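Local atomic coordinates of mandelate racemase / muconate lactonizing enzyme family protein (PDB entry 4DXK), a protein that belongs to the mandelate racemase subgroup of the enolase superfamily and probably acts as a metal-dependent lyase or racemase on a substrate not yet established. Residues Val9-Arg14 and Lys386-Ser391. Sequence-based numbering, arbitrary orientation.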
loop_
_atom_site.group_PDB
_atom_site.type_symbol
_atom_site.label_atom_id
_atom_site.label_comp_id
_atom_site.label_asym_id
_atom_site.label_seq_id
_atom_site.Cartn_x
_atom_site.Cartn_y
_atom_site.Cartn_z
ATOM N N VAL A 9 -43.343 -19.912 15.724
ATOM C CA VAL A 9 -43.507 -21.082 16.578
ATOM C C VAL A 9 -42.268 -21.231 17.442
ATOM O O VAL A 9 -41.137 -21.147 16.944
ATOM C CB VAL A 9 -43.685 -22.365 15.740
ATOM C CG1 VAL A 9 -43.915 -23.574 16.638
ATOM C CG2 VAL A 9 -44.833 -22.212 14.760
ATOM N N ARG A 10 -42.493 -21.452 18.734
ATOM C CA ARG A 10 -41.426 -21.758 19.676
ATOM C C ARG A 10 -41.800 -22.997 20.473
ATOM O O ARG A 10 -42.984 -23.329 20.609
ATOM C CB ARG A 10 -41.165 -20.591 20.636
ATOM C CG ARG A 10 -40.556 -19.377 19.952
ATOM C CD ARG A 10 -40.158 -18.271 20.927
ATOM N NE ARG A 10 -41.314 -17.622 21.541
ATOM C CZ ARG A 10 -41.703 -17.809 22.797
ATOM N NH1 ARG A 10 -41.027 -18.631 23.590
ATOM N NH2 ARG A 10 -42.770 -17.173 23.260
ATOM N N VAL A 11 -40.788 -23.675 21.007
ATOM C CA VAL A 11 -41.008 -24.811 21.897
ATOM C C VAL A 11 -40.195 -24.648 23.176
ATOM O O VAL A 11 -39.011 -24.300 23.141
ATOM C CB VAL A 11 -40.701 -26.164 21.212
ATOM C CG1 VAL A 11 -41.653 -26.399 20.053
ATOM C CG2 VAL A 11 -39.256 -26.229 20.737
ATOM N N ALA A 12 -40.833 -24.894 24.316
ATOM C CA ALA A 12 -40.200 -24.630 25.603
ATOM C C ALA A 12 -38.996 -25.531 25.841
ATOM O O ALA A 12 -38.086 -25.176 26.592
ATOM C CB ALA A 12 -41.211 -24.785 26.734
ATOM N N GLU A 13 -38.995 -26.688 25.189
ATOM C CA GLU A 13 -37.927 -27.664 25.369
ATOM C C GLU A 13 -36.638 -27.260 24.651
ATOM O O GLU A 13 -35.555 -27.750 24.980
ATOM C CB GLU A 13 -38.388 -29.041 24.891
ATOM C CG GLU A 13 -39.447 -29.700 25.781
ATOM C CD GLU A 13 -40.869 -29.186 25.554
ATOM O OE1 GLU A 13 -41.114 -28.446 24.579
ATOM O OE2 GLU A 13 -41.757 -29.534 26.365
ATOM N N ARG A 14 -36.758 -26.364 23.673
ATOM C CA ARG A 14 -35.610 -25.901 22.900
ATOM C C ARG A 14 -35.680 -24.391 22.744
ATOM O O ARG A 14 -36.061 -23.899 21.683
ATOM C CB ARG A 14 -35.593 -26.572 21.519
ATOM C CG ARG A 14 -34.976 -27.957 21.520
ATOM C CD ARG A 14 -33.713 -27.908 22.365
ATOM N NE ARG A 14 -32.974 -29.160 22.484
ATOM C CZ ARG A 14 -33.470 -30.299 22.959
ATOM N NH1 ARG A 14 -34.738 -30.389 23.341
ATOM N NH2 ARG A 14 -32.690 -31.363 23.049
ATOM N N LYS A 386 -47.977 -32.582 20.802
ATOM C CA LYS A 386 -47.996 -33.822 21.580
ATOM C C LYS A 386 -46.638 -34.124 22.207
ATOM O O LYS A 386 -46.552 -34.796 23.235
ATOM C CB LYS A 386 -48.436 -35.003 20.706
ATOM C CG LYS A 386 -49.944 -35.205 20.646
ATOM C CD LYS A 386 -50.338 -36.295 19.658
ATOM C CE LYS A 386 -51.809 -36.171 19.276
ATOM N NZ LYS A 386 -52.654 -35.841 20.460
ATOM N N THR A 387 -45.581 -33.619 21.581
ATOM C CA THR A 387 -44.219 -33.912 22.010
ATOM C C THR A 387 -43.587 -32.698 22.684
ATOM O O THR A 387 -42.763 -32.829 23.594
ATOM C CB THR A 387 -43.357 -34.345 20.809
ATOM O OG1 THR A 387 -43.959 -35.480 20.176
ATOM C CG2 THR A 387 -41.950 -34.709 21.251
ATOM N N PHE A 388 -43.995 -31.513 22.247
ATOM C CA PHE A 388 -43.393 -30.273 22.721
ATOM C C PHE A 388 -44.417 -29.352 23.379
ATOM O O PHE A 388 -45.628 -29.517 23.217
ATOM C CB PHE A 388 -42.702 -29.535 21.563
ATOM C CG PHE A 388 -41.568 -30.301 20.942
ATOM C CD1 PHE A 388 -40.289 -30.219 21.469
ATOM C CD2 PHE A 388 -41.780 -31.104 19.830
ATOM C CE1 PHE A 388 -39.241 -30.927 20.905
ATOM C CE2 PHE A 388 -40.742 -31.815 19.260
ATOM C CZ PHE A 388 -39.469 -31.730 19.802
ATOM N N THR A 389 -43.915 -28.379 24.133
ATOM C CA THR A 389 -44.756 -27.336 24.692
ATOM C C THR A 389 -44.673 -26.158 23.731
ATOM O O THR A 389 -43.701 -25.391 23.740
ATOM C CB THR A 389 -44.274 -26.922 26.078
ATOM O OG1 THR A 389 -44.192 -28.079 26.919
ATOM C CG2 THR A 389 -45.233 -25.915 26.697
ATOM N N VAL A 390 -45.686 -26.046 22.879
ATOM C CA VAL A 390 -45.636 -25.160 21.725
ATOM C C VAL A 390 -46.330 -23.829 21.984
ATOM O O VAL A 390 -47.413 -23.787 22.576
ATOM C CB VAL A 390 -46.318 -25.846 20.521
ATOM C CG1 VAL A 390 -46.360 -24.922 19.303
ATOM C CG2 VAL A 390 -45.616 -27.152 20.190
ATOM N N SER A 391 -45.702 -22.740 21.553
ATOM C CA SER A 391 -46.357 -21.439 21.556
ATOM C C SER A 391 -46.317 -20.880 20.143
ATOM O O SER A 391 -45.316 -21.016 19.440
ATOM C CB SER A 391 -45.675 -20.479 22.529
ATOM O OG SER A 391 -44.309 -20.305 22.202
#
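R10 and S391 form an antiparallel hydrogen-bonded pair: R10 N donates to S391 O at 2.9 Å, and S391 N donates back to R10 O. Where strand pairing gives out, A12 N still reaches T389 O at 3.0 Å. Beyond it the acceptor is a side chain, the carboxylate of E13, in the type I turn V11-R14. A bend at chi2 (80°) turns CD of E13 back toward 386-391; OE1 accepts from T389 N at 2.8 Å and OE2 from T389 OG1 at 2.9 Å. Both oxygens are met on their syn sides, a two-pronged grip suited to a backbone amide with a hydroxyl beside it. OE1 also meets the F388 ring at its edge, in plane.

Apolar contacts gather on the face bearing V11 and V390, a non-hydrogen-bonded pair. V11 CG1 lies 3.6 Å from F388 CB and also touches V390 CG2; branched valines suit such extended backbone. On the other face R10 NE forms a salt bridge with E42 of helix 38-53.

Thus strand 390-396, near the C-terminus, joins the N-terminal domain's antiparallel sheet as an edge strand within the chain, beside 3-11. V9 and V11 also meet strand 17-24, and buried, aromatic F388 suits its site between V11 and D355 and L356 of helix 353-356.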